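Local coordinates for protein quinoline 2-oxidoreductase small subunit (Pseudomonas putida, PDB 1T3Q) that carries the two [2Fe-2S] clusters that probably relay electrons from the molybdenum centre to the flavin in an enzyme oxidising quinoline, at residues R100-L105 with I151-D156; A104-F109 with R143-E148; A116-I121 with E135-N140. One frame throughout, in Å; residues are numbered along the deposited sequence.

Interaction 1: residues R100-L105 with I151-D156; sequences RRHHAL and IDAITD
The imidazole of His102 lies against the last turn of helix 148-154, with one face toward its backbone. Asp152 O stands 3.9 Å above the plane of the His102 ring and over its centre, while the N of Ala153 sits above the same face but nearer the rim. On the same side, Asp152 CB lies against His102 CD2 at 3.5 Å. Ala153 suits a place where the two segments come close: its short side chain lets the histidine approach the backbone and leaves its CB 4.1 Å from Ala104 CB. The ends of two helices, 94-101 and 148-154, are joined in this way within the all-helical cluster domain of the molybdenum hydroxylases. A Schellman motif closing at His103 turns the chain out of the first. Asp156 is the N-cap of helix 157-164, its OD2 bonded to Ala158 N. CG of Asp156 lies anti to its backbone N (chi1 -176°), on the Arg101 side; Arg101 NH1 reaches Asp156 OD2 at 3.1 Å, from above the carboxylate plane, in a salt bridge. Arg101 NE has a second acidic partner, Asp97. His102 ND1 is bonded to Ser98 O. An alanine in place of His102 would probably leave Ser98 O without that mate and open a gap beside Asp152 CB.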
# COMPACT_ATOMS: atom_id res chain seq x y z
N ARG A 100 1.02 -26.99 -8.93
CA ARG A 100 2.09 -26.66 -8.00
C ARG A 100 3.10 -27.80 -7.85
O ARG A 100 4.31 -27.57 -7.94
CB ARG A 100 1.50 -26.32 -6.63
CG ARG A 100 2.54 -25.81 -5.65
CD ARG A 100 1.98 -25.69 -4.25
NE ARG A 100 2.97 -25.14 -3.34
CZ ARG A 100 2.93 -25.29 -2.02
NH1 ARG A 100 1.94 -25.98 -1.46
NH2 ARG A 100 3.87 -24.75 -1.26
N ARG A 101 2.60 -29.01 -7.63
CA ARG A 101 3.48 -30.17 -7.47
C ARG A 101 4.35 -30.43 -8.70
O ARG A 101 5.50 -30.86 -8.57
CB ARG A 101 2.66 -31.43 -7.15
CG ARG A 101 2.05 -31.43 -5.76
CD ARG A 101 1.39 -32.77 -5.42
NE ARG A 101 0.14 -33.00 -6.15
CZ ARG A 101 0.03 -33.76 -7.23
NH1 ARG A 101 -1.15 -33.91 -7.81
NH2 ARG A 101 1.09 -34.38 -7.73
N HIS A 102 3.82 -30.16 -9.88
CA HIS A 102 4.56 -30.39 -11.11
C HIS A 102 5.28 -29.15 -11.65
O HIS A 102 5.88 -29.20 -12.72
CB HIS A 102 3.64 -30.93 -12.21
CG HIS A 102 3.22 -32.35 -12.00
ND1 HIS A 102 2.08 -32.69 -11.29
CD2 HIS A 102 3.78 -33.52 -12.38
CE1 HIS A 102 1.97 -34.01 -11.25
NE2 HIS A 102 2.99 -34.54 -11.90
N HIS A 103 5.22 -28.06 -10.90
CA HIS A 103 5.86 -26.81 -11.33
C HIS A 103 5.34 -26.46 -12.73
O HIS A 103 6.10 -26.37 -13.69
CB HIS A 103 7.39 -26.96 -11.34
CG HIS A 103 8.12 -25.68 -11.63
ND1 HIS A 103 7.74 -24.47 -11.11
CD2 HIS A 103 9.25 -25.44 -12.35
CE1 HIS A 103 8.59 -23.53 -11.49
NE2 HIS A 103 9.51 -24.10 -12.25
N ALA A 104 4.03 -26.27 -12.81
CA ALA A 104 3.36 -25.94 -14.07
C ALA A 104 3.21 -24.44 -14.31
O ALA A 104 2.51 -24.02 -15.23
CB ALA A 104 1.98 -26.61 -14.11
N LEU A 105 3.83 -23.63 -13.46
CA LEU A 105 3.78 -22.18 -13.63
C LEU A 105 5.06 -21.53 -13.10
O LEU A 105 5.73 -22.06 -12.22
CB LEU A 105 2.58 -21.56 -12.91
CG LEU A 105 2.59 -21.66 -11.39
CD1 LEU A 105 1.83 -20.49 -10.79
CD2 LEU A 105 1.96 -22.99 -10.98
N ILE A 151 1.26 -30.24 -18.97
CA ILE A 151 0.69 -31.48 -19.49
C ILE A 151 0.77 -32.51 -18.35
O ILE A 151 -0.17 -33.27 -18.12
CB ILE A 151 1.47 -32.01 -20.71
CG1 ILE A 151 1.57 -30.93 -21.79
CG2 ILE A 151 0.79 -33.25 -21.29
CD1 ILE A 151 0.24 -30.42 -22.30
N ASP A 152 1.90 -32.52 -17.65
CA ASP A 152 2.11 -33.43 -16.53
C ASP A 152 1.04 -33.21 -15.46
O ASP A 152 0.45 -34.16 -14.94
CB ASP A 152 3.47 -33.20 -15.87
CG ASP A 152 4.64 -33.57 -16.77
OD1 ASP A 152 5.78 -33.19 -16.41
OD2 ASP A 152 4.44 -34.22 -17.82
N ALA A 153 0.81 -31.94 -15.12
CA ALA A 153 -0.16 -31.59 -14.09
C ALA A 153 -1.58 -32.03 -14.42
O ALA A 153 -2.27 -32.59 -13.57
CB ALA A 153 -0.13 -30.08 -13.83
N ILE A 154 -2.01 -31.78 -15.66
CA ILE A 154 -3.36 -32.13 -16.08
C ILE A 154 -3.62 -33.64 -16.17
O ILE A 154 -4.75 -34.09 -15.95
CB ILE A 154 -3.68 -31.49 -17.45
CG1 ILE A 154 -3.62 -29.96 -17.31
CG2 ILE A 154 -5.06 -31.93 -17.94
CD1 ILE A 154 -3.66 -29.22 -18.63
N THR A 155 -2.58 -34.42 -16.46
CA THR A 155 -2.73 -35.87 -16.58
C THR A 155 -2.37 -36.61 -15.30
O THR A 155 -2.33 -37.84 -15.28
CB THR A 155 -1.85 -36.43 -17.73
OG1 THR A 155 -0.49 -36.02 -17.55
CG2 THR A 155 -2.36 -35.93 -19.07
N ASP A 156 -2.11 -35.86 -14.23
CA ASP A 156 -1.77 -36.45 -12.94
C ASP A 156 -2.93 -37.33 -12.49
O ASP A 156 -4.09 -36.93 -12.56
CB ASP A 156 -1.52 -35.35 -11.91
CG ASP A 156 -1.07 -35.88 -10.57
OD1 ASP A 156 0.16 -35.97 -10.35
OD2 ASP A 156 -1.94 -36.23 -9.74
O HOH W 1 2.16 -37.70 -11.90

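Interaction 2: residues A104-F109 with R143-E148; sequences ALQCGF and RCTGYE. With FES (Fe2/s2 (inorganic) cluster), chain G; MCN (pterin cytosine dinucleotide), chain N.
Cys107 holds SG between its backbone N and carbonyl carbon (chi1 81°), whereas Cys144 holds SG anti to its carbonyl carbon (chi1 -62°), and these turns bring both sulfurs to one iron. FE1 of the cluster is bound by Cys107 SG at 2.3 Å and by Cys144 SG at 2.4 Å, the two sulfurs being 3.6 Å apart. Backbone N-H groups also point at sulfur: Phe109 N gives a nearly straight bond to Cys107 SG (3.3 Å, 168°), while the bond from Cys107 N to Cys144 SG is weak. Such bonds would tend to stabilise negative charge on the thiolates. Gln106, extended beyond CG, packs its CB against Cys144 CB at 3.5 Å and accepts a hydrogen bond through OE1 from N2' of the pterin cofactor (2.7 Å). A glutamine suits this place because its amide oxygen can accept from that amino group without bringing a charge. Cys144 SG itself lies 3.3 Å from the cofactor N2', a proximity consistent with electron passage from the molybdenum cofactor to the cluster. Next to Cys144 in the chain, Thr145 CG2 rests on Leu105 CA at 3.9 Å. With Cys110 and Cys142, Cys107 and Cys144 make up the C-x-x-C and C-x-C pairs typical of the helical [2Fe-2S] domain in molybdenum hydroxylases.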
# COMPACT_ATOMS: atom_id res chain seq x y z
N ALA A 104 4.03 -26.27 -12.81
CA ALA A 104 3.36 -25.94 -14.07
C ALA A 104 3.21 -24.44 -14.31
O ALA A 104 2.51 -24.02 -15.23
CB ALA A 104 1.98 -26.61 -14.11
N LEU A 105 3.83 -23.63 -13.46
CA LEU A 105 3.78 -22.18 -13.63
C LEU A 105 5.06 -21.53 -13.10
O LEU A 105 5.73 -22.06 -12.22
CB LEU A 105 2.58 -21.56 -12.91
CG LEU A 105 2.59 -21.66 -11.39
CD1 LEU A 105 1.83 -20.49 -10.79
CD2 LEU A 105 1.96 -22.99 -10.98
N GLN A 106 5.38 -20.37 -13.66
CA GLN A 106 6.54 -19.59 -13.28
C GLN A 106 6.11 -18.16 -12.96
O GLN A 106 5.92 -17.81 -11.78
CB GLN A 106 7.59 -19.66 -14.40
CG GLN A 106 8.42 -20.96 -14.35
CD GLN A 106 9.51 -21.10 -15.40
OE1 GLN A 106 10.26 -20.16 -15.68
NE2 GLN A 106 9.63 -22.30 -15.96
N CYS A 107 5.93 -17.34 -13.99
CA CYS A 107 5.51 -15.97 -13.72
C CYS A 107 4.04 -16.02 -13.30
O CYS A 107 3.55 -15.15 -12.59
CB CYS A 107 5.71 -15.13 -14.97
SG CYS A 107 4.44 -15.24 -16.23
N GLY A 108 3.35 -17.07 -13.76
CA GLY A 108 1.94 -17.26 -13.42
C GLY A 108 0.88 -16.47 -14.17
O GLY A 108 -0.32 -16.56 -13.86
N PHE A 109 1.30 -15.70 -15.17
CA PHE A 109 0.36 -14.87 -15.91
C PHE A 109 -0.64 -15.65 -16.77
O PHE A 109 -1.78 -15.23 -16.94
CB PHE A 109 1.12 -13.87 -16.78
CG PHE A 109 0.35 -12.61 -17.05
CD1 PHE A 109 0.08 -11.73 -16.01
CD2 PHE A 109 -0.11 -12.32 -18.32
CE1 PHE A 109 -0.65 -10.54 -16.25
CE2 PHE A 109 -0.83 -11.14 -18.57
CZ PHE A 109 -1.10 -10.26 -17.53
N ARG A 143 4.88 -18.41 -21.97
CA ARG A 143 6.22 -18.02 -22.40
C ARG A 143 7.31 -18.48 -21.44
O ARG A 143 8.50 -18.38 -21.75
CB ARG A 143 6.28 -16.49 -22.54
CG ARG A 143 7.56 -15.95 -23.15
CD ARG A 143 7.82 -16.56 -24.52
NE ARG A 143 8.44 -15.60 -25.43
CZ ARG A 143 8.83 -15.90 -26.67
NH1 ARG A 143 9.37 -14.96 -27.43
NH2 ARG A 143 8.68 -17.13 -27.14
N CYS A 144 6.90 -18.99 -20.28
CA CYS A 144 7.84 -19.41 -19.24
C CYS A 144 8.23 -20.87 -19.09
O CYS A 144 9.41 -21.20 -18.93
CB CYS A 144 7.32 -19.02 -17.85
SG CYS A 144 7.08 -17.29 -17.50
N THR A 145 7.23 -21.74 -19.11
CA THR A 145 7.41 -23.16 -18.82
C THR A 145 7.82 -24.21 -19.83
O THR A 145 8.36 -25.25 -19.45
CB THR A 145 6.13 -23.71 -18.12
OG1 THR A 145 5.09 -23.84 -19.09
CG2 THR A 145 5.67 -22.76 -17.04
N GLY A 146 7.57 -23.97 -21.11
CA GLY A 146 7.90 -24.99 -22.09
C GLY A 146 6.80 -26.03 -22.17
O GLY A 146 6.95 -27.06 -22.82
N TYR A 147 5.69 -25.77 -21.47
CA TYR A 147 4.49 -26.62 -21.48
C TYR A 147 4.50 -28.04 -20.91
O TYR A 147 3.46 -28.51 -20.45
CB TYR A 147 3.94 -26.74 -22.90
CG TYR A 147 3.60 -25.42 -23.55
CD1 TYR A 147 2.50 -24.68 -23.13
CD2 TYR A 147 4.38 -24.93 -24.59
CE1 TYR A 147 2.18 -23.47 -23.75
CE2 TYR A 147 4.06 -23.73 -25.22
CZ TYR A 147 2.97 -23.00 -24.80
OH TYR A 147 2.64 -21.83 -25.44
N GLU A 148 5.64 -28.73 -20.95
CA GLU A 148 5.65 -30.11 -20.48
C GLU A 148 5.05 -30.34 -19.10
O GLU A 148 4.26 -31.28 -18.92
CB GLU A 148 7.06 -30.70 -20.52
CG GLU A 148 7.07 -32.17 -20.10
CD GLU A 148 8.39 -32.86 -20.29
OE1 GLU A 148 8.53 -34.01 -19.81
OE2 GLU A 148 9.29 -32.28 -20.93
FE1 FES G . 4.64 -17.26 -17.32
FE2 FES G . 3.00 -19.17 -18.33
S1 FES G . 3.88 -19.20 -16.32
S2 FES G . 3.55 -17.22 -19.23
N1 MCN N . 18.58 -21.69 -9.87
C2 MCN N . 18.79 -22.74 -8.92
N3 MCN N . 20.11 -23.15 -8.85
C4 MCN N . 21.18 -22.66 -9.59
C5 MCN N . 20.90 -21.59 -10.56
C6 MCN N . 19.62 -21.11 -10.69
O2 MCN N . 17.87 -23.20 -8.29
N4 MCN N . 22.40 -23.12 -9.43
C1' MCN N . 17.10 -21.16 -9.96
C2D MCN N . 16.89 -19.83 -9.10
O2' MCN N . 15.54 -19.81 -8.52
C3' MCN N . 17.18 -18.73 -10.09
C4D MCN N . 16.62 -19.24 -11.40
O4D MCN N . 16.69 -20.75 -11.29
O3' MCN N . 16.53 -17.49 -9.66
C5' MCN N . 17.25 -18.63 -12.68
O5' MCN N . 18.64 -18.79 -12.53
PA MCN N . 19.70 -17.62 -12.61
O1A MCN N . 20.22 -17.44 -11.21
O2A MCN N . 20.62 -18.02 -13.75
O3A MCN N . 19.11 -16.22 -13.18
PB MCN N . 18.18 -15.11 -12.48
O1B MCN N . 18.97 -13.84 -12.44
O2B MCN N . 17.60 -15.61 -11.19
O3B MCN N . 16.95 -14.96 -13.51
C10 MCN N . 17.06 -14.16 -14.66
C9' MCN N . 17.19 -15.11 -15.80
C8' MCN N . 17.23 -14.21 -17.06
S8' MCN N . 18.61 -13.08 -17.15
C7' MCN N . 16.35 -14.22 -18.06
S7' MCN N . 16.39 -13.16 -19.50
C6' MCN N . 15.13 -15.20 -17.95
C7 MCN N . 15.47 -16.39 -17.09
O9' MCN N . 15.96 -15.98 -15.82
N5' MCN N . 13.95 -14.33 -17.53
C4A MCN N . 12.90 -15.20 -17.03
N8' MCN N . 14.25 -17.23 -16.85
C4B MCN N . 12.99 -16.57 -16.75
N1' MCN N . 11.93 -17.39 -16.26
C2' MCN N . 10.76 -16.74 -16.06
N2' MCN N . 9.72 -17.48 -15.61
N3' MCN N . 10.59 -15.39 -16.28
C4' MCN N . 11.62 -14.50 -16.77
O4' MCN N . 11.39 -13.32 -16.93

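Interaction 3: residues A116-I121 with E135-N140; sequences ATARSI and EVMSGN
Thr117 lays its methyl group over the sulfur of Met137, with CG2 3.5 Å from SD, as the two side chains slide past each other in opposite directions. The contact joins helix 111-124 to the end of helix 130-136 and the turn after it, inside the helical [2Fe-2S] domain characteristic of molybdenum hydroxylases. Thr117, Ala118 and Ile121 lie on one side of the first helix, the spacing expected where a single helical face meets a neighbour. Met137 suits the site because its flexible chain can fold: the bend at chi2 (-61°) puts SD near Thr117 CG2 and Ile121 CD1, 3.5 Å from the latter, and a further bend at chi3 folds CE back. Ala118 brings its CB no nearer to this sulfur than 4.5 Å.

Ile121 and Val136 meet tip to tip, and tightly. Ile121 CG1 comes within 3.3 Å of Val136 CG1, closer than ordinary van der Waals contact, and Ile121 CD1 lies 3.4 Å from Val136 CB. Branched aliphatic side chains fit here because they are stiff and fill the space between the helices without polar groups. Gln103 of the medium subunit packs against Thr117 and Val136, bringing the subunit interface to this contact. Asn140 also touches Thr57 on strand 57-60, and so links the turn to the N-terminal plant-ferredoxin-type (beta-grasp) domain, which holds the other cluster. Threonine offers a methyl to the sulfur and a hydroxyl to the amide, whose oxygen accepts without a charge in a buried place. A small polar pair answers the apolar one at the other end: Thr117 OG1, anti to its own carbonyl carbon, donates to Asn140 OD1 at 2.7 Å, meeting the amide oxygen at a C=O...donor angle of 119° and tilted 25° from the carbonyl plane.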
# COMPACT_ATOMS: atom_id res chain seq x y z
N ALA A 116 -8.74 -22.73 -16.76
CA ALA A 116 -10.07 -22.72 -17.37
C ALA A 116 -10.15 -23.79 -18.46
O ALA A 116 -11.06 -24.62 -18.47
CB ALA A 116 -10.36 -21.33 -17.96
N THR A 117 -9.19 -23.78 -19.37
CA THR A 117 -9.19 -24.76 -20.45
C THR A 117 -9.02 -26.17 -19.89
O THR A 117 -9.71 -27.10 -20.32
CB THR A 117 -8.07 -24.47 -21.47
OG1 THR A 117 -8.26 -23.17 -22.03
CG2 THR A 117 -8.10 -25.50 -22.60
N ALA A 118 -8.13 -26.34 -18.92
CA ALA A 118 -7.90 -27.66 -18.33
C ALA A 118 -9.18 -28.21 -17.69
O ALA A 118 -9.50 -29.39 -17.84
CB ALA A 118 -6.79 -27.60 -17.31
N ARG A 119 -9.91 -27.36 -16.97
CA ARG A 119 -11.15 -27.80 -16.33
C ARG A 119 -12.11 -28.32 -17.38
O ARG A 119 -12.74 -29.37 -17.21
CB ARG A 119 -11.81 -26.66 -15.56
CG ARG A 119 -11.07 -26.20 -14.32
CD ARG A 119 -11.95 -25.27 -13.51
NE ARG A 119 -13.13 -25.98 -13.00
CZ ARG A 119 -14.27 -25.40 -12.64
NH1 ARG A 119 -15.27 -26.14 -12.18
NH2 ARG A 119 -14.41 -24.08 -12.73
N SER A 120 -12.24 -27.58 -18.48
CA SER A 120 -13.13 -27.97 -19.56
C SER A 120 -12.76 -29.35 -20.11
O SER A 120 -13.64 -30.17 -20.36
CB SER A 120 -13.07 -26.94 -20.69
OG SER A 120 -13.91 -27.33 -21.76
N ILE A 121 -11.47 -29.57 -20.31
CA ILE A 121 -10.96 -30.84 -20.82
C ILE A 121 -11.32 -31.99 -19.88
O ILE A 121 -11.84 -33.02 -20.31
CB ILE A 121 -9.41 -30.81 -20.94
CG1 ILE A 121 -8.99 -29.81 -22.01
CG2 ILE A 121 -8.89 -32.20 -21.26
CD1 ILE A 121 -7.48 -29.61 -22.10
N GLU A 135 -3.29 -30.95 -27.57
CA GLU A 135 -4.17 -30.50 -28.64
C GLU A 135 -5.16 -29.45 -28.16
O GLU A 135 -5.30 -28.39 -28.76
CB GLU A 135 -4.94 -31.68 -29.22
CG GLU A 135 -4.05 -32.68 -29.94
CD GLU A 135 -4.76 -33.98 -30.27
OE1 GLU A 135 -4.11 -34.85 -30.90
OE2 GLU A 135 -5.94 -34.14 -29.90
N VAL A 136 -5.85 -29.74 -27.07
CA VAL A 136 -6.84 -28.80 -26.54
C VAL A 136 -6.20 -27.58 -25.90
O VAL A 136 -6.76 -26.48 -25.94
CB VAL A 136 -7.77 -29.49 -25.53
CG1 VAL A 136 -8.87 -28.53 -25.10
CG2 VAL A 136 -8.38 -30.73 -26.17
N MET A 137 -5.01 -27.75 -25.31
CA MET A 137 -4.33 -26.63 -24.65
C MET A 137 -3.55 -25.77 -25.64
O MET A 137 -2.97 -24.75 -25.25
CB MET A 137 -3.37 -27.15 -23.58
CG MET A 137 -4.00 -27.96 -22.44
SD MET A 137 -5.22 -27.06 -21.45
CE MET A 137 -4.20 -25.73 -20.74
N SER A 138 -3.55 -26.14 -26.92
CA SER A 138 -2.80 -25.40 -27.94
C SER A 138 -3.25 -23.96 -28.13
O SER A 138 -2.59 -23.19 -28.83
CB SER A 138 -2.84 -26.14 -29.29
OG SER A 138 -4.12 -26.12 -29.87
N GLY A 139 -4.38 -23.60 -27.52
CA GLY A 139 -4.89 -22.25 -27.63
C GLY A 139 -4.53 -21.38 -26.43
O GLY A 139 -5.00 -20.25 -26.30
N ASN A 140 -3.70 -21.92 -25.54
CA ASN A 140 -3.27 -21.18 -24.36
C ASN A 140 -1.75 -21.03 -24.41
O ASN A 140 -1.01 -22.01 -24.36
CB ASN A 140 -3.67 -21.90 -23.07
CG ASN A 140 -5.16 -21.80 -22.78
OD1 ASN A 140 -5.96 -22.56 -23.31
ND2 ASN A 140 -5.52 -20.84 -21.93

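Overall arrangement
All three contacts lie in the helical [2Fe-2S] domain: interactions 1 and 3 join helices or their ends, whereas interaction 2 joins the two cluster-binding loops. Interactions 1 and 2 share Ala104 and Leu105, with centres 10 Å apart; the cluster loop thus follows directly from the helix end held in interaction 1. Interaction 3, about 13 to 14 Å from both, centre to centre, is nested along the chain inside the loops that the other two close. Ile154 of helix 148-154 packs on Ala118 and Met137, linking interactions 1 and 3, while Tyr147 packs on Asn140 between interactions 2 and 3. The cluster site is thereby set among packed helices, with the pterin cofactor alongside interaction 2.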